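Local coordinates for protein cryptochrome DASH, chloroplastic/mitochondrial (Arabidopsis thaliana, PDB 2VTB) that repairs cyclobutane pyrimidine dimers in single-stranded DNA with FAD and methenyltetrahydrofolate as cofactors, and may also serve as a photoreceptor, at residues Y73-R78 and F98-L103; F189-V194 and R334-K339; A370-P375 and D490-L495. One frame throughout, in Å; residues are numbered along the deposited sequence.

Contact 1 (Y73-R78 and F98-L103); sequences YCLDPR and FLMECL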
loop_
_atom_site.group_PDB
_atom_site.type_symbol
_atom_site.label_atom_id
_atom_site.label_comp_id
_atom_site.label_asym_id
_atom_site.label_seq_id
_atom_site.Cartn_x
_atom_site.Cartn_y
_atom_site.Cartn_z
ATOM N N TYR A 73 11.060 -22.071 10.369
ATOM C CA TYR A 73 10.838 -20.893 11.213
ATOM C C TYR A 73 12.180 -20.271 11.609
ATOM O O TYR A 73 13.052 -20.969 12.125
ATOM C CB TYR A 73 10.024 -21.221 12.474
ATOM C CG TYR A 73 9.804 -19.987 13.321
ATOM C CD1 TYR A 73 8.732 -19.129 13.073
ATOM C CD2 TYR A 73 10.704 -19.641 14.330
ATOM C CE1 TYR A 73 8.546 -17.970 13.825
ATOM C CE2 TYR A 73 10.525 -18.479 15.085
ATOM C CZ TYR A 73 9.446 -17.648 14.822
ATOM O OH TYR A 73 9.275 -16.499 15.565
ATOM N N CYS A 74 12.321 -18.962 11.380
ATOM C CA CYS A 74 13.508 -18.199 11.773
ATOM C C CYS A 74 13.235 -17.357 13.023
ATOM O O CYS A 74 12.394 -16.451 13.002
ATOM C CB CYS A 74 13.948 -17.254 10.647
ATOM S SG CYS A 74 14.309 -18.031 9.050
ATOM N N LEU A 75 13.950 -17.646 14.107
ATOM C CA LEU A 75 13.925 -16.794 15.291
ATOM C C LEU A 75 14.776 -15.546 15.013
ATOM O O LEU A 75 16.009 -15.562 15.138
ATOM C CB LEU A 75 14.423 -17.561 16.526
ATOM C CG LEU A 75 14.093 -16.959 17.897
ATOM C CD1 LEU A 75 14.734 -15.581 18.032
ATOM C CD2 LEU A 75 12.579 -16.881 18.145
ATOM N N ASP A 76 14.093 -14.472 14.629
ATOM C CA ASP A 76 14.718 -13.215 14.193
ATOM C C ASP A 76 15.263 -12.477 15.414
ATOM O O ASP A 76 14.495 -12.159 16.313
ATOM C CB ASP A 76 13.647 -12.372 13.474
ATOM C CG ASP A 76 14.207 -11.160 12.734
ATOM O OD1 ASP A 76 15.244 -10.589 13.139
ATOM O OD2 ASP A 76 13.555 -10.756 11.745
ATOM N N PRO A 77 16.581 -12.191 15.452
ATOM C CA PRO A 77 17.141 -11.533 16.639
ATOM C C PRO A 77 16.488 -10.174 16.951
ATOM O O PRO A 77 16.439 -9.758 18.111
ATOM C CB PRO A 77 18.632 -11.365 16.287
ATOM C CG PRO A 77 18.696 -11.441 14.810
ATOM C CD PRO A 77 17.616 -12.420 14.428
ATOM N N ARG A 78 15.974 -9.506 15.924
ATOM C CA ARG A 78 15.338 -8.199 16.093
ATOM C C ARG A 78 14.055 -8.282 16.925
ATOM O O ARG A 78 13.619 -7.288 17.505
ATOM C CB ARG A 78 15.068 -7.572 14.729
ATOM C CG ARG A 78 16.356 -7.252 13.964
ATOM C CD ARG A 78 16.129 -6.980 12.488
ATOM N NE ARG A 78 15.733 -8.190 11.766
ATOM C CZ ARG A 78 15.908 -8.384 10.459
ATOM N NH1 ARG A 78 16.457 -7.447 9.700
ATOM N NH2 ARG A 78 15.521 -9.524 9.902
ATOM N N PHE A 98 5.145 -18.047 25.251
ATOM C CA PHE A 98 3.993 -18.452 24.437
ATOM C C PHE A 98 4.436 -18.828 23.019
ATOM O O PHE A 98 4.008 -19.851 22.489
ATOM C CB PHE A 98 2.945 -17.333 24.406
ATOM C CG PHE A 98 1.610 -17.743 23.837
ATOM C CD1 PHE A 98 0.625 -18.285 24.658
ATOM C CD2 PHE A 98 1.326 -17.550 22.495
ATOM C CE1 PHE A 98 -0.613 -18.649 24.147
ATOM C CE2 PHE A 98 0.087 -17.903 21.973
ATOM C CZ PHE A 98 -0.882 -18.456 22.800
ATOM N N LEU A 99 5.297 -18.003 22.419
ATOM C CA LEU A 99 5.869 -18.291 21.096
ATOM C C LEU A 99 6.549 -19.664 21.059
ATOM O O LEU A 99 6.320 -20.448 20.139
ATOM C CB LEU A 99 6.873 -17.197 20.676
ATOM C CG LEU A 99 7.767 -17.472 19.448
ATOM C CD1 LEU A 99 6.941 -17.845 18.203
ATOM C CD2 LEU A 99 8.667 -16.268 19.159
ATOM N N MET A 100 7.373 -19.955 22.061
ATOM C CA MET A 100 8.091 -21.235 22.104
ATOM C C MET A 100 7.113 -22.405 22.145
ATOM O O MET A 100 7.308 -23.402 21.457
ATOM C CB MET A 100 9.047 -21.309 23.301
ATOM C CG MET A 100 10.129 -20.233 23.335
ATOM S SD MET A 100 10.974 -19.993 21.765
ATOM C CE MET A 100 11.034 -18.206 21.713
ATOM N N GLU A 101 6.057 -22.276 22.943
ATOM C CA GLU A 101 5.012 -23.303 23.002
ATOM C C GLU A 101 4.315 -23.476 21.647
ATOM O O GLU A 101 4.019 -24.598 21.231
ATOM C CB GLU A 101 4.004 -22.970 24.108
ATOM C CG GLU A 101 4.596 -23.128 25.506
ATOM C CD GLU A 101 3.777 -22.486 26.614
ATOM O OE1 GLU A 101 2.658 -21.970 26.370
ATOM O OE2 GLU A 101 4.281 -22.493 27.756
ATOM N N CYS A 102 4.066 -22.366 20.958
ATOM C CA CYS A 102 3.507 -22.413 19.600
ATOM C C CYS A 102 4.398 -23.222 18.659
ATOM O O CYS A 102 3.897 -24.030 17.876
ATOM C CB CYS A 102 3.306 -21.005 19.031
ATOM S SG CYS A 102 2.021 -20.065 19.849
ATOM N N LEU A 103 5.711 -23.010 18.750
ATOM C CA LEU A 103 6.671 -23.698 17.881
ATOM C C LEU A 103 6.756 -25.197 18.183
ATOM O O LEU A 103 6.820 -26.024 17.265
ATOM C CB LEU A 103 8.062 -23.059 17.999
ATOM C CG LEU A 103 8.231 -21.634 17.454
ATOM C CD1 LEU A 103 9.657 -21.129 17.765
ATOM C CD2 LEU A 103 7.930 -21.582 15.948
#
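The phenol ring of Tyr73 and the isobutyl tip of Leu103 carry most of this contact. Leu103 CD2 lies over one face of the ring, 3.8 Å from the Tyr73 ring centroid, a CH-pi contact displaced toward the rim. The closest pair is Tyr73 CG and Leu103 CD2, at 3.6 Å. The two side chains cross at about a right angle, while CD1 of Leu103 touches the ring near CE2. Because CG of Tyr73 is anti to the backbone N (chi1 -180°), the ring reaches from the strand toward the helix, and its OH arrives 3.7 Å from Leu99 CD2. Were this tyrosine replaced by alanine, the Leu103 methyls would probably lose the ring face they lie on, with a gap opened beside Leu99. Leu75 extends the apolar surface: its CD2 is 4.1 Å from Leu99 CD2 and equally far from CE of Met100, whose chain bends at chi2 and chi3 to bring the methyl in. The axes of strand segment 73-75 and helix segment 98-103 run roughly antiparallel, at 157°. Strand 68-75 is hydrogen-bonded through Tyr73 and Leu75 to strand 118-121, and helix 93-111 links these parallel strands in a beta-alpha-beta crossover of the alpha/beta domain.

Contact 2 (F189-V194 and R334-K339); sequences FDLPDV and RFLSIK. With MHF (5,10-methenyl-6,7,8-trihydrofolic acid), chain Q.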
loop_
_atom_site.group_PDB
_atom_site.type_symbol
_atom_site.label_atom_id
_atom_site.label_comp_id
_atom_site.label_asym_id
_atom_site.label_seq_id
_atom_site.Cartn_x
_atom_site.Cartn_y
_atom_site.Cartn_z
ATOM N N PHE A 189 -6.826 1.491 -0.092
ATOM C CA PHE A 189 -6.555 2.933 -0.126
ATOM C C PHE A 189 -7.841 3.747 0.045
ATOM O O PHE A 189 -7.789 4.886 0.504
ATOM C CB PHE A 189 -5.851 3.332 -1.432
ATOM C CG PHE A 189 -4.347 3.228 -1.374
ATOM C CD1 PHE A 189 -3.711 2.378 -0.471
ATOM C CD2 PHE A 189 -3.562 3.978 -2.246
ATOM C CE1 PHE A 189 -2.323 2.298 -0.428
ATOM C CE2 PHE A 189 -2.168 3.895 -2.212
ATOM C CZ PHE A 189 -1.553 3.060 -1.303
ATOM N N ASP A 190 -8.983 3.160 -0.321
ATOM C CA ASP A 190 -10.283 3.806 -0.136
ATOM C C ASP A 190 -11.106 3.167 0.988
ATOM O O ASP A 190 -12.333 3.251 0.998
ATOM C CB ASP A 190 -11.049 3.813 -1.458
ATOM C CG ASP A 190 -10.591 4.927 -2.370
ATOM O OD1 ASP A 190 -11.082 6.063 -2.226
ATOM O OD2 ASP A 190 -9.718 4.678 -3.200
ATOM N N LEU A 191 -10.418 2.550 1.944
ATOM C CA LEU A 191 -11.065 1.999 3.128
ATOM C C LEU A 191 -11.820 3.124 3.833
ATOM O O LEU A 191 -11.267 4.201 4.034
ATOM C CB LEU A 191 -10.018 1.396 4.077
ATOM C CG LEU A 191 -10.533 0.550 5.248
ATOM C CD1 LEU A 191 -10.975 -0.825 4.745
ATOM C CD2 LEU A 191 -9.459 0.420 6.315
ATOM N N PRO A 192 -13.096 2.898 4.178
ATOM C CA PRO A 192 -13.791 3.930 4.946
ATOM C C PRO A 192 -13.062 4.296 6.249
ATOM O O PRO A 192 -12.553 3.409 6.942
ATOM C CB PRO A 192 -15.147 3.287 5.243
ATOM C CG PRO A 192 -15.351 2.302 4.144
ATOM C CD PRO A 192 -13.978 1.755 3.871
ATOM N N ASP A 193 -13.012 5.591 6.568
ATOM C CA ASP A 193 -12.431 6.061 7.823
ATOM C C ASP A 193 -13.366 5.848 9.020
ATOM O O ASP A 193 -12.960 6.096 10.148
ATOM C CB ASP A 193 -12.042 7.548 7.738
ATOM C CG ASP A 193 -10.704 7.783 7.040
ATOM O OD1 ASP A 193 -9.933 6.822 6.803
ATOM O OD2 ASP A 193 -10.422 8.954 6.729
ATOM N N VAL A 194 -14.603 5.404 8.779
ATOM C CA VAL A 194 -15.524 5.035 9.853
ATOM C C VAL A 194 -15.810 3.529 9.787
ATOM O O VAL A 194 -16.220 3.019 8.741
ATOM C CB VAL A 194 -16.860 5.816 9.755
ATOM C CG1 VAL A 194 -17.773 5.470 10.935
ATOM C CG2 VAL A 194 -16.604 7.332 9.698
ATOM N N ARG A 334 -6.504 -4.235 10.610
ATOM C CA ARG A 334 -5.544 -4.836 9.682
ATOM C C ARG A 334 -5.505 -4.057 8.352
ATOM O O ARG A 334 -4.433 -3.626 7.910
ATOM C CB ARG A 334 -5.872 -6.328 9.482
ATOM C CG ARG A 334 -5.188 -7.008 8.303
ATOM C CD ARG A 334 -3.738 -7.294 8.545
ATOM N NE ARG A 334 -3.550 -8.299 9.586
ATOM C CZ ARG A 334 -2.372 -8.810 9.936
ATOM N NH1 ARG A 334 -1.256 -8.431 9.316
ATOM N NH2 ARG A 334 -2.310 -9.707 10.915
ATOM N N PHE A 335 -6.668 -3.830 7.746
ATOM C CA PHE A 335 -6.753 -3.068 6.494
ATOM C C PHE A 335 -6.363 -1.600 6.678
ATOM O O PHE A 335 -5.734 -1.009 5.803
ATOM C CB PHE A 335 -8.152 -3.177 5.864
ATOM C CG PHE A 335 -8.523 -4.575 5.449
ATOM C CD1 PHE A 335 -7.674 -5.325 4.655
ATOM C CD2 PHE A 335 -9.730 -5.136 5.842
ATOM C CE1 PHE A 335 -8.002 -6.617 4.282
ATOM C CE2 PHE A 335 -10.072 -6.428 5.460
ATOM C CZ PHE A 335 -9.207 -7.167 4.680
ATOM N N LEU A 336 -6.724 -1.030 7.822
ATOM C CA LEU A 336 -6.395 0.351 8.134
ATOM C C LEU A 336 -4.870 0.565 8.243
ATOM O O LEU A 336 -4.377 1.633 7.893
ATOM C CB LEU A 336 -7.099 0.779 9.428
ATOM C CG LEU A 336 -7.225 2.274 9.726
ATOM C CD1 LEU A 336 -8.103 2.977 8.679
ATOM C CD2 LEU A 336 -7.787 2.484 11.131
ATOM N N SER A 337 -4.138 -0.453 8.701
ATOM C CA SER A 337 -2.671 -0.387 8.768
ATOM C C SER A 337 -2.043 -0.177 7.389
ATOM O O SER A 337 -0.994 0.477 7.267
ATOM C CB SER A 337 -2.080 -1.642 9.432
ATOM O OG SER A 337 -2.072 -2.759 8.554
ATOM N N ILE A 338 -2.690 -0.713 6.353
ATOM C CA ILE A 338 -2.229 -0.519 4.973
ATOM C C ILE A 338 -2.530 0.912 4.529
ATOM O O ILE A 338 -1.662 1.594 3.978
ATOM C CB ILE A 338 -2.871 -1.518 3.986
ATOM C CG1 ILE A 338 -2.649 -2.967 4.439
ATOM C CG2 ILE A 338 -2.297 -1.330 2.557
ATOM C CD1 ILE A 338 -3.420 -3.986 3.630
ATOM N N LYS A 339 -3.749 1.377 4.794
ATOM C CA LYS A 339 -4.149 2.723 4.399
ATOM C C LYS A 339 -3.284 3.787 5.068
ATOM O O LYS A 339 -2.845 4.737 4.412
ATOM C CB LYS A 339 -5.630 2.981 4.708
ATOM C CG LYS A 339 -6.123 4.342 4.197
ATOM C CD LYS A 339 -7.622 4.532 4.373
ATOM C CE LYS A 339 -8.063 5.933 3.954
ATOM N NZ LYS A 339 -9.499 6.201 4.225
HETATM N N1 MHF Q . -6.445 10.981 -11.484
HETATM C C2 MHF Q . -6.084 9.691 -11.604
HETATM N NA2 MHF Q . -5.559 9.290 -12.776
HETATM N N3 MHF Q . -6.242 8.772 -10.604
HETATM C C4 MHF Q . -6.769 9.106 -9.407
HETATM O O4 MHF Q . -6.904 8.248 -8.512
HETATM C C4A MHF Q . -7.197 10.511 -9.221
HETATM N N5 MHF Q . -7.725 11.060 -8.040
HETATM C C6 MHF Q . -8.647 12.169 -8.271
HETATM C C7 MHF Q . -7.852 13.275 -8.945
HETATM N N8 MHF Q . -7.327 12.745 -10.200
HETATM C C8A MHF Q . -6.982 11.444 -10.346
HETATM C C9 MHF Q . -9.168 12.472 -6.869
HETATM N N10 MHF Q . -8.679 11.320 -6.083
HETATM C C11 MHF Q . -8.388 10.236 -7.033
HETATM C C12 MHF Q . -10.387 10.305 -2.343
HETATM C C13 MHF Q . -9.995 9.312 -3.237
HETATM C C14 MHF Q . -9.454 9.640 -4.472
HETATM C C15 MHF Q . -9.298 10.980 -4.851
HETATM C C16 MHF Q . -9.650 11.980 -3.944
HETATM C C17 MHF Q . -10.199 11.646 -2.703
HETATM C C MHF Q . -10.951 9.956 -0.985
HETATM O O MHF Q . -10.930 10.831 -0.134
HETATM N N MHF Q . -11.377 8.722 -0.681
HETATM C CA MHF Q . -11.771 8.342 0.681
HETATM C CB MHF Q . -12.572 7.041 0.672
HETATM C CG MHF Q . -13.831 7.120 -0.183
HETATM C CD MHF Q . -14.689 8.273 0.247
HETATM O OE1 MHF Q . -14.944 9.141 -0.611
HETATM O OE2 MHF Q . -15.089 8.330 1.436
HETATM C CT MHF Q . -10.623 8.159 1.638
HETATM O O1 MHF Q . -10.881 8.134 2.865
HETATM O O2 MHF Q . -9.458 8.022 1.192
#
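Lys339 NZ is gripped at once by Leu191 O, Asp193 OD1 and an oxygen of the bound folate, three acceptors held by one ammonium group. The bond from Lys339 NZ to Leu191 O is 2.7 Å long and nearly in line with the carbonyl, at a C=O...N angle of 165°. Toward Asp193 the geometry differs: Lys339 NZ lies 2.7 Å from OD1 in a salt bridge, but approaches from above the carboxylate plane, 54° out of it. The third bond runs from Lys339 NZ to MHF O1, also 2.7 Å, so the ammonium serves two carboxylates, one by a salt bridge and one by a hydrogen bond, and would be expected to offset part of their charge. A fully extended chain, with CG anti to the backbone N (chi1 -175°), carries the amine from the helix to this site. On the way Lys339 CE passes 3.6 Å from Phe189 O, and its CD lies 4.0 Å from Leu191 CB. Asp190 adds a second hold on the bound folate, its OD1 accepting from the amide MHF N at 3.1 Å. Phe189, Asp190, Asp193 and Lys339 thus line a folate pocket that the chain of another protein completes, hydrogen-bonding both to the folate and to Asp190. Against the helix itself, Leu191 sets its two branches, CD1 lying 3.8 Å from Phe335 CB and CD2 meeting Leu336 CD1 at 3.7 Å. Phe198 of helix 195-205 packs on both Leu191 and Phe335, and the hydroxyl of Tyr332 is hydrogen-bonded to Pro192 O. The loop between strand 169-173 of the alpha/beta part and helix 195-205 is thereby fastened to the C-terminal portion of helix 318-340, in the FAD-binding region.

Contact 3 (A370-P375 and D490-L495); sequences AKTGYP and DTVVPL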
loop_
_atom_site.group_PDB
_atom_site.type_symbol
_atom_site.label_atom_id
_atom_site.label_comp_id
_atom_site.label_asym_id
_atom_site.label_seq_id
_atom_site.Cartn_x
_atom_site.Cartn_y
_atom_site.Cartn_z
ATOM N N ALA A 370 1.808 -0.397 38.347
ATOM C CA ALA A 370 0.558 -0.534 39.098
ATOM C C ALA A 370 0.606 0.195 40.450
ATOM O O ALA A 370 0.181 -0.353 41.473
ATOM C CB ALA A 370 0.208 -2.020 39.294
ATOM N N LYS A 371 1.120 1.428 40.445
ATOM C CA LYS A 371 1.216 2.249 41.658
ATOM C C LYS A 371 0.610 3.644 41.449
ATOM O O LYS A 371 1.166 4.643 41.914
ATOM C CB LYS A 371 2.682 2.385 42.111
ATOM C CG LYS A 371 3.407 1.062 42.377
ATOM C CD LYS A 371 4.817 1.301 42.938
ATOM C CE LYS A 371 5.673 0.035 42.929
ATOM N NZ LYS A 371 7.139 0.334 43.145
ATOM N N THR A 372 -0.532 3.708 40.760
ATOM C CA THR A 372 -1.226 4.981 40.518
ATOM C C THR A 372 -2.106 5.425 41.696
ATOM O O THR A 372 -2.420 6.608 41.817
ATOM C CB THR A 372 -2.115 4.918 39.248
ATOM O OG1 THR A 372 -3.219 4.023 39.467
ATOM C CG2 THR A 372 -1.297 4.458 38.032
ATOM N N GLY A 373 -2.516 4.477 42.538
ATOM C CA GLY A 373 -3.421 4.758 43.662
ATOM C C GLY A 373 -4.890 4.524 43.349
ATOM O O GLY A 373 -5.752 4.678 44.220
ATOM N N TYR A 374 -5.180 4.143 42.108
ATOM C CA TYR A 374 -6.534 3.801 41.698
ATOM C C TYR A 374 -6.594 2.289 41.475
ATOM O O TYR A 374 -6.016 1.784 40.510
ATOM C CB TYR A 374 -6.922 4.574 40.437
ATOM C CG TYR A 374 -6.908 6.068 40.662
ATOM C CD1 TYR A 374 -7.941 6.693 41.349
ATOM C CD2 TYR A 374 -5.845 6.846 40.219
ATOM C CE1 TYR A 374 -7.929 8.067 41.572
ATOM C CE2 TYR A 374 -5.818 8.214 40.430
ATOM C CZ TYR A 374 -6.859 8.821 41.113
ATOM O OH TYR A 374 -6.828 10.177 41.322
ATOM N N PRO A 375 -7.261 1.560 42.390
ATOM C CA PRO A 375 -7.352 0.100 42.291
ATOM C C PRO A 375 -7.736 -0.430 40.910
ATOM O O PRO A 375 -7.139 -1.406 40.465
ATOM C CB PRO A 375 -8.425 -0.256 43.320
ATOM C CG PRO A 375 -8.288 0.816 44.366
ATOM C CD PRO A 375 -7.929 2.066 43.607
ATOM N N ASP A 490 -1.031 6.462 47.884
ATOM C CA ASP A 490 -1.312 7.795 47.355
ATOM C C ASP A 490 -1.702 7.727 45.888
ATOM O O ASP A 490 -1.235 6.855 45.157
ATOM C CB ASP A 490 -0.080 8.698 47.467
ATOM C CG ASP A 490 0.341 8.938 48.887
ATOM O OD1 ASP A 490 1.563 9.097 49.114
ATOM O OD2 ASP A 490 -0.546 8.963 49.772
ATOM N N THR A 491 -2.542 8.669 45.470
ATOM C CA THR A 491 -2.869 8.849 44.063
ATOM C C THR A 491 -1.797 9.738 43.420
ATOM O O THR A 491 -1.430 10.774 43.973
ATOM C CB THR A 491 -4.265 9.477 43.887
ATOM O OG1 THR A 491 -4.325 10.729 44.583
ATOM C CG2 THR A 491 -5.342 8.552 44.429
ATOM N N VAL A 492 -1.286 9.325 42.262
ATOM C CA VAL A 492 -0.183 10.042 41.605
ATOM C C VAL A 492 -0.661 11.276 40.829
ATOM O O VAL A 492 0.099 12.222 40.629
ATOM C CB VAL A 492 0.617 9.114 40.667
ATOM C CG1 VAL A 492 1.275 7.992 41.472
ATOM C CG2 VAL A 492 -0.284 8.549 39.567
ATOM N N VAL A 493 -1.914 11.248 40.378
ATOM C CA VAL A 493 -2.553 12.406 39.749
ATOM C C VAL A 493 -4.026 12.421 40.141
ATOM O O VAL A 493 -4.591 11.368 40.442
ATOM C CB VAL A 493 -2.467 12.366 38.199
ATOM C CG1 VAL A 493 -1.022 12.513 37.714
ATOM C CG2 VAL A 493 -3.093 11.081 37.659
ATOM N N PRO A 494 -4.654 13.609 40.133
ATOM C CA PRO A 494 -6.101 13.660 40.309
ATOM C C PRO A 494 -6.818 13.157 39.058
ATOM O O PRO A 494 -6.230 13.128 37.973
ATOM C CB PRO A 494 -6.379 15.153 40.526
ATOM C CG PRO A 494 -5.277 15.849 39.828
ATOM C CD PRO A 494 -4.074 14.954 39.953
ATOM N N LEU A 495 -8.072 12.754 39.220
ATOM C CA LEU A 495 -8.932 12.417 38.087
ATOM C C LEU A 495 -9.471 13.699 37.442
ATOM O O LEU A 495 -9.919 14.614 38.139
ATOM C CB LEU A 495 -10.091 11.524 38.537
ATOM C CG LEU A 495 -9.729 10.137 39.087
ATOM C CD1 LEU A 495 -10.972 9.412 39.596
ATOM C CD2 LEU A 495 -9.016 9.300 38.037
#
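The ST turn at Thr372, set just before helix 375-387, docks on Val492 of the C-terminal loop. Thr372 OG1 accepts from Tyr374 N at 3.3 Å, and Asp378 is hydrogen-bonded to the same hydroxyl. The carbonyl of this turn faces the other loop: Val492 N donates to Thr372 O at 3.0 Å, tilted 33° from the carbonyl plane, and Thr491 CA makes a CA-H...O contact with the same oxygen. Beside it the backbones come so close that a CB on Gly373 would collide with Asp490 O and Thr491 CA. Tyr374 secures the rest. Its OH donates to Val493 O at 2.7 Å, in the carbonyl plane, which fixes the end of the ring. Two CH-pi contacts clamp the faces, with Thr491 CG2 4.0 Å from the Tyr374 ring centroid on one side and Leu495 CD2 4.0 Å from the same centroid on the opposite side. Phe401 of helix 392-405 touches Thr372, Val493 and Leu495. Segment 370-375 is an interhelical linker of the helical FAD-binding region, onto which loop 490-495 is laid: a Schellman motif with Ala370 as C-prime residue ends helix 361-368, an ST turn follows, and Tyr374 takes the N-cap position of the next helix.

In the fold
Three interfaces of one chain show chemistry following location. Contact 1 is buried and held by apolar and CH-pi packing across its segments, joining a strand and a helix within the alpha/beta domain. Contact 2 is partly buried and bridges the alpha/beta part and the FAD-binding region; its polar grip is centred on a lysine and includes a folate, with apolar packing behind. Contact 3 lies farthest from the chain centre, between two loops of the helical part, away from the cofactor sites, and relies on backbone carbonyls and a clamped tyrosine ring. No strand, helix or loop is shared among them, and none touches another: contacts 1 and 2 approach to about 14 Å between nearest atoms, contacts 2 and 3 to about 28 Å.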